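Local coordinates for lysine cyclodeaminase (Streptomyces pristinaespiralis, PDB 5YU3), which catalyses the cyclodeamination of L-lysine, probably to L-pipecolic acid with the help of bound NAD, and also recognises L-ornithine and L-2,4-diaminobutyric acid, at residues 196-199 / 200-204; 132-135 / 136-140; 242-245 / 246-249; 275-278 / 279-283. All blocks are in the same frame, centred on the assembly; numbering follows the deposited sequence.

Overall arrangement
Along the chain the order is interaction 2, interaction 1, interaction 3 and interaction 4, each a place where a helix begins or ends around the seven-stranded parallel sheet of the Rossmann-like NAD-binding part. Interactions 1 and 2, with centres about 13 Å apart, lead into the adjacent parallel strands 204-207 and 140-144; there Asp203 N probably bonds Thr140 O (2.8 Å), and Asp203 OD2 probably bonds His139 N. Interactions 2 and 4, about 18 Å apart, meet where Leu132 and Leu133 pack on Leu282. Interaction 3 touches none of the others, and interactions 1 and 4, about 25 Å apart, are the most distant pair. Together they illustrate how helix ends connect to a cofactor-binding sheet.

Interaction 1 of 4, residues 196-199 / 200-204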
loop_
_atom_site.group_PDB
_atom_site.type_symbol
_atom_site.label_atom_id
_atom_site.label_comp_id
_atom_site.label_asym_id
_atom_site.label_seq_id
_atom_site.Cartn_x
_atom_site.Cartn_y
_atom_site.Cartn_z
ATOM N N ALA A 196 -1.332 -26.693 -29.117
ATOM C CA ALA A 196 -0.275 -27.398 -29.834
ATOM C C ALA A 196 -0.009 -26.757 -31.192
ATOM O O ALA A 196 1.145 -26.668 -31.626
ATOM C CB ALA A 196 -0.634 -28.882 -29.991
ATOM N N ARG A 197 -1.059 -26.279 -31.865
ATOM C CA ARG A 197 -0.856 -25.596 -33.138
ATOM C C ARG A 197 -0.155 -24.261 -32.933
ATOM O O ARG A 197 0.714 -23.880 -33.724
ATOM C CB ARG A 197 -2.193 -25.397 -33.859
ATOM C CG ARG A 197 -2.050 -24.548 -35.116
ATOM C CD ARG A 197 -3.220 -24.649 -36.101
ATOM N NE ARG A 197 -2.889 -23.867 -37.290
ATOM C CZ ARG A 197 -3.621 -22.878 -37.791
ATOM N NH1 ARG A 197 -4.777 -22.546 -37.237
ATOM N NH2 ARG A 197 -3.195 -22.229 -38.867
ATOM N N ILE A 198 -0.519 -23.541 -31.869
ATOM C CA ILE A 198 0.136 -22.274 -31.565
ATOM C C ILE A 198 1.619 -22.494 -31.306
ATOM O O ILE A 198 2.471 -21.759 -31.823
ATOM C CB ILE A 198 -0.564 -21.600 -30.367
ATOM C CG1 ILE A 198 -1.994 -21.190 -30.753
ATOM C CG2 ILE A 198 0.241 -20.397 -29.869
ATOM C CD1 ILE A 198 -2.849 -20.734 -29.569
ATOM N N ALA A 199 1.953 -23.528 -30.523
ATOM C CA ALA A 199 3.354 -23.850 -30.259
ATOM C C ALA A 199 4.115 -24.132 -31.551
ATOM O O ALA A 199 5.245 -23.664 -31.729
ATOM C CB ALA A 199 3.439 -25.042 -29.306
ATOM N N ALA A 200 3.495 -24.863 -32.483
ATOM C CA ALA A 200 4.196 -25.240 -33.709
ATOM C C ALA A 200 4.381 -24.070 -34.668
ATOM O O ALA A 200 5.381 -24.027 -35.396
ATOM C CB ALA A 200 3.450 -26.376 -34.416
ATOM N N GLU A 201 3.443 -23.116 -34.701
ATOM C CA GLU A 201 3.403 -22.155 -35.795
ATOM C C GLU A 201 3.785 -20.729 -35.418
ATOM O O GLU A 201 4.107 -19.947 -36.316
ATOM C CB GLU A 201 2.004 -22.139 -36.429
ATOM C CG GLU A 201 1.729 -23.359 -37.306
ATOM C CD GLU A 201 0.363 -23.330 -37.978
ATOM O OE1 GLU A 201 -0.278 -24.399 -38.068
ATOM O OE2 GLU A 201 -0.068 -22.248 -38.430
ATOM N N ALA A 202 3.784 -20.372 -34.138
ATOM C CA ALA A 202 3.992 -18.974 -33.771
ATOM C C ALA A 202 5.468 -18.596 -33.790
ATOM O O ALA A 202 6.346 -19.398 -33.455
ATOM C CB ALA A 202 3.405 -18.691 -32.384
ATOM N N ASP A 203 5.733 -17.345 -34.169
ATOM C CA ASP A 203 7.056 -16.748 -34.024
ATOM C C ASP A 203 7.266 -16.126 -32.648
ATOM O O ASP A 203 8.392 -16.105 -32.136
ATOM C CB ASP A 203 7.270 -15.665 -35.083
ATOM C CG ASP A 203 7.149 -16.201 -36.493
ATOM O OD1 ASP A 203 7.890 -17.153 -36.823
ATOM O OD2 ASP A 203 6.315 -15.668 -37.262
ATOM N N VAL A 204 6.206 -15.598 -32.055
ATOM C CA VAL A 204 6.245 -15.028 -30.714
ATOM C C VAL A 204 4.935 -15.414 -30.040
ATOM O O VAL A 204 3.898 -15.505 -30.700
ATOM C CB VAL A 204 6.460 -13.498 -30.778
ATOM C CG1 VAL A 204 5.515 -12.874 -31.785
ATOM C CG2 VAL A 204 6.306 -12.852 -29.394
HETATM O O HOH W 1 6.925 -21.751 -32.021
#
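Arg197 and Glu201, one helical turn apart, lean over each other at a slant on the last turn of helix 195-201, their flat ends turned 64° from coplanarity. Arg197 sends CG anti to its backbone N (chi1 173°) and stays extended as far as NE, which brings that nitrogen up to Glu201 OE1. NE donates to this oxygen over 2.8 Å. OE1 lies in the plane of the guanidinium, at its edge, yet the arginine reaches that oxygen from above the carboxylate plane. A second, weak bond links Arg197 NH2 to Glu201 OE2 at 3.2 Å, so the grip is lopsided and rests mainly on NE.

Below the salt bridge the backbone closes the helix. Ile198 O receives Ala202 N at 3.0 Å, although Ala202 is already the first residue to leave helical torsions, and the side chains of this pair touch only loosely, Ile198 CG2 lying 4.4 Å from Ala202 CB. A water spans the exit: it donates to Ala199 O (2.6 Å) and to Ala202 O (2.8 Å), joining a carbonyl of the last turn to one just beyond the helix.

Each charged group has a further partner. Arg197 NH1 pairs with Glu191, and Glu201 OE2 with Arg165, while Ile198 packs on Leu167 and Trp169. The chemistry is thus that of a chain of alternating charges, Glu191-Arg197-Glu201-Arg165, in which the two acids probably offset the closeness of the two arginines and tie the helix end electrostatically to the edge region of the parallel sheet.

Interaction 2 of 4, residues 132-135 / 136-140; sequences LLAR and PDSHT
Arg135 and Asp137 form a side-on salt bridge across a tight turn, two nitrogens meeting two oxygens. Arg135 NE lies 2.8 Å from Asp137 OD1 and uses the syn lone pair of that oxygen, while NH2 donates to OD2 over 3.2 Å in a nearly straight bond (169°). The side chains run alongside each other in the same direction, their planes 54° apart; OD2 is in the guanidinium plane, whereas OD1 is tilted out of it. A bend at chi3 (75°) turns NE and NH2 toward the aspartate.

Beneath the ion pair, Arg135 O takes two bonds from one residue. Ser138 OG reaches it at 2.7 Å, in the carbonyl plane and on a lone pair; Ser138 N reaches it at 2.9 Å from well above that plane. The backbone bond closes the type I beta turn 135-138, and the hydroxyl reinforces it. Packing outside this polar core is slight: Ser138 OG also rests 3.9 Å from Ala134 CB.

Beyond the turn, His139 ND1 and Thr140 OG1 share a hydrogen bond, and Arg165 NE also bonds the threonine oxygen. The turn joins helix 115-133 to strand 140-144. Leu133 packs against Phe252 and Thr254 of strand 252-255, Leu133 and Ala134 touch His229 of strand 229-232, and Leu132 and Leu133 reach Leu282 of helix 279-284; Asp203, just before strand 204-207, takes His139 N and Thr140 N on OD2.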
loop_
_atom_site.group_PDB
_atom_site.type_symbol
_atom_site.label_atom_id
_atom_site.label_comp_id
_atom_site.label_asym_id
_atom_site.label_seq_id
_atom_site.Cartn_x
_atom_site.Cartn_y
_atom_site.Cartn_z
ATOM N N LEU A 132 13.831 -7.006 -28.396
ATOM C CA LEU A 132 15.179 -7.515 -28.163
ATOM C C LEU A 132 15.330 -8.985 -28.547
ATOM O O LEU A 132 16.417 -9.395 -28.976
ATOM C CB LEU A 132 15.566 -7.345 -26.690
ATOM C CG LEU A 132 15.997 -5.945 -26.227
ATOM C CD1 LEU A 132 15.708 -5.769 -24.745
ATOM C CD2 LEU A 132 17.468 -5.705 -26.517
ATOM N N LEU A 133 14.278 -9.798 -28.383
ATOM C CA LEU A 133 14.436 -11.251 -28.375
ATOM C C LEU A 133 13.580 -12.002 -29.383
ATOM O O LEU A 133 13.777 -13.216 -29.545
ATOM C CB LEU A 133 14.137 -11.804 -26.968
ATOM C CG LEU A 133 15.144 -11.386 -25.892
ATOM C CD1 LEU A 133 14.673 -11.779 -24.496
ATOM C CD2 LEU A 133 16.508 -11.999 -26.184
ATOM N N ALA A 134 12.621 -11.359 -30.033
ATOM C CA ALA A 134 11.905 -12.012 -31.119
ATOM C C ALA A 134 12.542 -11.635 -32.450
ATOM O O ALA A 134 13.175 -10.582 -32.585
ATOM C CB ALA A 134 10.424 -11.615 -31.124
ATOM N N ARG A 135 12.366 -12.502 -33.435
ATOM C CA ARG A 135 12.860 -12.218 -34.772
ATOM C C ARG A 135 12.214 -10.934 -35.289
ATOM O O ARG A 135 10.993 -10.772 -35.172
ATOM C CB ARG A 135 12.542 -13.383 -35.706
ATOM C CG ARG A 135 13.659 -14.417 -35.826
ATOM C CD ARG A 135 13.379 -15.356 -36.999
ATOM N NE ARG A 135 13.641 -14.722 -38.294
ATOM C CZ ARG A 135 14.841 -14.635 -38.868
ATOM N NH1 ARG A 135 15.907 -15.153 -38.275
ATOM N NH2 ARG A 135 14.974 -14.037 -40.046
ATOM N N PRO A 136 12.987 -9.994 -35.832
ATOM C CA PRO A 136 12.389 -8.733 -36.292
ATOM C C PRO A 136 11.412 -8.898 -37.434
ATOM O O PRO A 136 10.636 -7.973 -37.696
ATOM C CB PRO A 136 13.603 -7.896 -36.703
ATOM C CG PRO A 136 14.758 -8.998 -36.866
ATOM C CD PRO A 136 14.480 -9.947 -36.011
ATOM N N ASP A 137 11.410 -10.042 -38.121
ATOM C CA ASP A 137 10.424 -10.303 -39.158
ATOM C C ASP A 137 9.318 -11.236 -38.678
ATOM O O ASP A 137 8.601 -11.816 -39.505
ATOM C CB ASP A 137 11.107 -10.865 -40.413
ATOM C CG ASP A 137 11.846 -12.167 -40.153
ATOM O OD1 ASP A 137 12.014 -12.542 -38.974
ATOM O OD2 ASP A 137 12.269 -12.820 -41.132
ATOM N N SER A 138 9.166 -11.388 -37.356
ATOM C CA SER A 138 8.087 -12.195 -36.795
ATOM C C SER A 138 6.744 -11.812 -37.403
ATOM O O SER A 138 6.369 -10.636 -37.433
ATOM C CB SER A 138 8.039 -12.019 -35.276
ATOM O OG SER A 138 9.131 -12.676 -34.651
ATOM N N HIS A 139 6.016 -12.818 -37.866
ATOM C CA HIS A 139 4.783 -12.622 -38.610
ATOM C C HIS A 139 3.561 -13.197 -37.903
ATOM O O HIS A 139 2.455 -12.669 -38.072
ATOM C CB HIS A 139 4.981 -13.236 -40.023
ATOM C CG HIS A 139 3.727 -13.641 -40.737
ATOM N ND1 HIS A 139 2.923 -14.683 -40.320
ATOM C CD2 HIS A 139 3.190 -13.198 -41.899
ATOM C CE1 HIS A 139 1.917 -14.829 -41.165
ATOM N NE2 HIS A 139 2.058 -13.942 -42.135
ATOM N N THR A 140 3.732 -14.235 -37.087
ATOM C CA THR A 140 2.624 -14.929 -36.439
ATOM C C THR A 140 2.759 -14.830 -34.928
ATOM O O THR A 140 3.735 -15.328 -34.357
ATOM C CB THR A 140 2.580 -16.401 -36.852
ATOM O OG1 THR A 140 2.263 -16.494 -38.247
ATOM C CG2 THR A 140 1.534 -17.147 -36.035
#

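Interaction 3 of 4, residues 242-245 / 246-249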
loop_
_atom_site.group_PDB
_atom_site.type_symbol
_atom_site.label_atom_id
_atom_site.label_comp_id
_atom_site.label_asym_id
_atom_site.label_seq_id
_atom_site.Cartn_x
_atom_site.Cartn_y
_atom_site.Cartn_z
ATOM N N GLU A 242 2.810 -21.039 -16.039
ATOM C CA GLU A 242 2.163 -21.243 -17.326
ATOM C C GLU A 242 2.970 -22.082 -18.301
ATOM O O GLU A 242 2.378 -22.663 -19.216
ATOM C CB GLU A 242 1.859 -19.888 -17.989
ATOM C CG GLU A 242 0.842 -19.073 -17.199
ATOM C CD GLU A 242 0.525 -17.738 -17.845
ATOM O OE1 GLU A 242 1.460 -17.053 -18.318
ATOM O OE2 GLU A 242 -0.671 -17.379 -17.868
ATOM N N LEU A 243 4.296 -22.160 -18.145
ATOM C CA LEU A 243 5.082 -22.812 -19.181
ATOM C C LEU A 243 5.589 -24.176 -18.713
ATOM O O LEU A 243 5.752 -24.418 -17.511
ATOM C CB LEU A 243 6.288 -21.965 -19.606
ATOM C CG LEU A 243 6.004 -20.583 -20.198
ATOM C CD1 LEU A 243 7.305 -19.907 -20.636
ATOM C CD2 LEU A 243 5.054 -20.719 -21.380
ATOM N N PRO A 244 5.858 -25.085 -19.639
ATOM C CA PRO A 244 6.380 -26.395 -19.239
ATOM C C PRO A 244 7.848 -26.305 -18.858
ATOM O O PRO A 244 8.629 -25.583 -19.482
ATOM C CB PRO A 244 6.162 -27.255 -20.486
ATOM C CG PRO A 244 5.948 -26.189 -21.668
ATOM C CD PRO A 244 5.634 -25.034 -21.127
ATOM N N LEU A 245 8.217 -27.037 -17.803
ATOM C CA LEU A 245 9.593 -26.988 -17.312
ATOM C C LEU A 245 10.592 -27.308 -18.418
ATOM O O LEU A 245 11.628 -26.642 -18.545
ATOM C CB LEU A 245 9.768 -27.965 -16.143
ATOM C CG LEU A 245 11.194 -28.064 -15.593
ATOM C CD1 LEU A 245 11.666 -26.713 -15.041
ATOM C CD2 LEU A 245 11.295 -29.168 -14.533
ATOM N N GLY A 246 10.290 -28.318 -19.235
ATOM C CA GLY A 246 11.229 -28.719 -20.275
ATOM C C GLY A 246 11.541 -27.593 -21.238
ATOM O O GLY A 246 12.698 -27.382 -21.612
ATOM N N LEU A 247 10.512 -26.838 -21.633
ATOM C CA LEU A 247 10.711 -25.659 -22.466
ATOM C C LEU A 247 11.561 -24.610 -21.750
ATOM O O LEU A 247 12.513 -24.066 -22.320
ATOM C CB LEU A 247 9.341 -25.088 -22.848
ATOM C CG LEU A 247 9.179 -24.133 -24.020
ATOM C CD1 LEU A 247 7.735 -24.177 -24.518
ATOM C CD2 LEU A 247 9.549 -22.716 -23.597
ATOM N N LEU A 248 11.219 -24.306 -20.499
ATOM C CA LEU A 248 11.958 -23.304 -19.732
ATOM C C LEU A 248 13.438 -23.657 -19.630
ATOM O O LEU A 248 14.310 -22.784 -19.753
ATOM C CB LEU A 248 11.345 -23.200 -18.337
ATOM C CG LEU A 248 10.988 -21.892 -17.640
ATOM C CD1 LEU A 248 10.384 -20.860 -18.577
ATOM C CD2 LEU A 248 10.011 -22.247 -16.519
ATOM N N GLU A 249 13.741 -24.936 -19.401
ATOM C CA GLU A 249 15.125 -25.360 -19.243
ATOM C C GLU A 249 15.919 -25.229 -20.533
ATOM O O GLU A 249 17.145 -25.105 -20.478
ATOM C CB GLU A 249 15.168 -26.800 -18.724
ATOM C CG GLU A 249 14.683 -26.926 -17.285
ATOM C CD GLU A 249 14.642 -28.367 -16.790
ATOM O OE1 GLU A 249 14.422 -29.286 -17.612
ATOM O OE2 GLU A 249 14.817 -28.577 -15.570
#
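Leu245 lies over one face of the Glu249 carboxylate, its CG 3.7 Å from both CD and OE2 of the glutamate. With CG anti to its own backbone N (chi1 177°), the leucine spreads both methyl groups above that face, so within this turn the carboxylate face is met by hydrocarbon. The Pro244 ring is used in a similar way: Leu247 CB stands over one of its faces, 3.8 Å from ring atom CG, while Leu247 CD1 reaches down towards the CG-CD rim.

The backbone starts the helix in step with this packing. Pro244, at the N-cap, offers its O to Leu248 N over 3.1 Å, and Leu245 O takes Glu249 N at 2.8 Å; both bonds run nearly straight into the carbonyls. Just before the cap, Leu243 CD1 meets Leu248 CD1 at 3.8 Å, the two side chains crossing almost at a right angle. This pairing of the residue before the cap with the fourth in the helix is a hydrophobic staple.

Helix 245-250 rests on the parallel sheet through Leu243 on Ile230 and Ala232 of strand 229-232 and Leu247 on Ile230, with Leu296 of a loop also touching Leu247.

Interaction 4 of 4, residues 275-278 / 279-283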
loop_
_atom_site.group_PDB
_atom_site.type_symbol
_atom_site.label_atom_id
_atom_site.label_comp_id
_atom_site.label_asym_id
_atom_site.label_seq_id
_atom_site.Cartn_x
_atom_site.Cartn_y
_atom_site.Cartn_z
ATOM N N LEU A 275 19.270 -18.192 -14.433
ATOM C CA LEU A 275 18.639 -17.016 -15.020
ATOM C C LEU A 275 19.599 -16.301 -15.956
ATOM O O LEU A 275 20.797 -16.202 -15.680
ATOM C CB LEU A 275 18.195 -16.054 -13.922
ATOM C CG LEU A 275 16.756 -16.130 -13.402
ATOM C CD1 LEU A 275 16.415 -17.512 -12.917
ATOM C CD2 LEU A 275 16.547 -15.097 -12.290
ATOM N N GLY A 276 19.070 -15.794 -17.075
ATOM C CA GLY A 276 19.808 -14.843 -17.876
ATOM C C GLY A 276 19.794 -13.471 -17.237
ATOM O O GLY A 276 19.180 -13.247 -16.188
ATOM N N PRO A 277 20.509 -12.529 -17.847
ATOM C CA PRO A 277 20.483 -11.157 -17.327
ATOM C C PRO A 277 19.077 -10.582 -17.397
ATOM O O PRO A 277 18.334 -10.842 -18.344
ATOM C CB PRO A 277 21.453 -10.408 -18.240
ATOM C CG PRO A 277 22.221 -11.581 -19.026
ATOM C CD PRO A 277 21.409 -12.599 -19.059
ATOM N N GLN A 278 18.717 -9.802 -16.375
ATOM C CA GLN A 278 17.380 -9.225 -16.293
ATOM C C GLN A 278 17.144 -8.240 -17.437
ATOM O O GLN A 278 18.080 -7.754 -18.082
ATOM C CB GLN A 278 17.182 -8.517 -14.950
ATOM C CG GLN A 278 18.031 -7.271 -14.758
ATOM C CD GLN A 278 17.938 -6.710 -13.345
ATOM O OE1 GLN A 278 17.232 -5.729 -13.096
ATOM N NE2 GLN A 278 18.651 -7.333 -12.411
ATOM N N LEU A 279 15.864 -7.932 -17.671
ATOM C CA LEU A 279 15.492 -7.124 -18.830
ATOM C C LEU A 279 16.184 -5.764 -18.816
ATOM O O LEU A 279 16.658 -5.293 -19.861
ATOM C CB LEU A 279 13.973 -6.968 -18.884
ATOM C CG LEU A 279 13.395 -6.102 -20.015
ATOM C CD1 LEU A 279 13.783 -6.657 -21.374
ATOM C CD2 LEU A 279 11.884 -6.031 -19.867
ATOM N N ALA A 280 16.284 -5.128 -17.638
ATOM C CA ALA A 280 16.961 -3.837 -17.556
ATOM C C ALA A 280 18.387 -3.921 -18.084
ATOM O O ALA A 280 18.867 -2.999 -18.754
ATOM C CB ALA A 280 16.969 -3.327 -16.113
ATOM N N HIS A 281 19.086 -5.022 -17.795
ATOM C CA HIS A 281 20.458 -5.133 -18.282
ATOM C C HIS A 281 20.495 -5.291 -19.796
ATOM O O HIS A 281 21.371 -4.715 -20.458
ATOM C CB HIS A 281 21.189 -6.293 -17.603
ATOM C CG HIS A 281 22.653 -6.357 -17.935
ATOM N ND1 HIS A 281 23.186 -7.256 -18.837
ATOM C CD2 HIS A 281 23.686 -5.578 -17.529
ATOM C CE1 HIS A 281 24.489 -7.058 -18.935
ATOM N NE2 HIS A 281 24.815 -6.039 -18.162
ATOM N N LEU A 282 19.560 -6.066 -20.357
ATOM C CA LEU A 282 19.460 -6.171 -21.811
ATOM C C LEU A 282 19.225 -4.804 -22.445
ATOM O O LEU A 282 19.784 -4.494 -23.507
ATOM C CB LEU A 282 18.337 -7.132 -22.200
ATOM C CG LEU A 282 18.336 -8.570 -21.659
ATOM C CD1 LEU A 282 17.329 -9.413 -22.412
ATOM C CD2 LEU A 282 19.711 -9.169 -21.741
ATOM N N CYS A 283 18.415 -3.962 -21.797
ATOM C CA CYS A 283 18.136 -2.638 -22.353
ATOM C C CYS A 283 19.367 -1.740 -22.310
ATOM O O CYS A 283 19.597 -0.949 -23.231
ATOM C CB CYS A 283 16.973 -1.986 -21.602
ATOM S SG CYS A 283 15.386 -2.763 -21.901
HETATM O O HOH W 2 15.110 -5.614 -15.023
#
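Gln278 and Leu282 make the principal hydrogen bond of this helix start. Leu282 N donates to Gln278 O over 3.2 Å, lying in the carbonyl plane, and His281 N adds a weak bond to the same oxygen at 2.9 Å. A second polar link runs through water: the molecule donates to Gln278 OE1 at 2.9 Å and accepts from Ala280 N at the same distance. The glutamine side chain can double back over the first turn because CG sits between the backbone N and the carbonyl carbon (chi1 67°), a crowded position that aims the amide along the helix start. Pro277 O, by contrast, turns to Thr254 OG1.

Van der Waals packing gathers round Pro277. Its CB approaches His281 ND1 to 3.6 Å, at a slant to the imidazole ring, and makes an apolar contact with Leu282 CD2 at 4.1 Å. On the other flank of the turn, Gln278 OE1 lies 3.9 Å from Ala280 CB. Leu279 packs instead on Ala129 of helix 115-133 and on Leu35 of helix 20-39.

These are features of a helix N-terminus: Gln278 is at the N-cap and its side chain reaches Ala280 N through a water, while Pro277 and Leu282, the residue before the cap and the fourth inside, form a hydrophobic staple that opens helix 279-284 beside edge strand 252-255 of the Rossmann-like sheet.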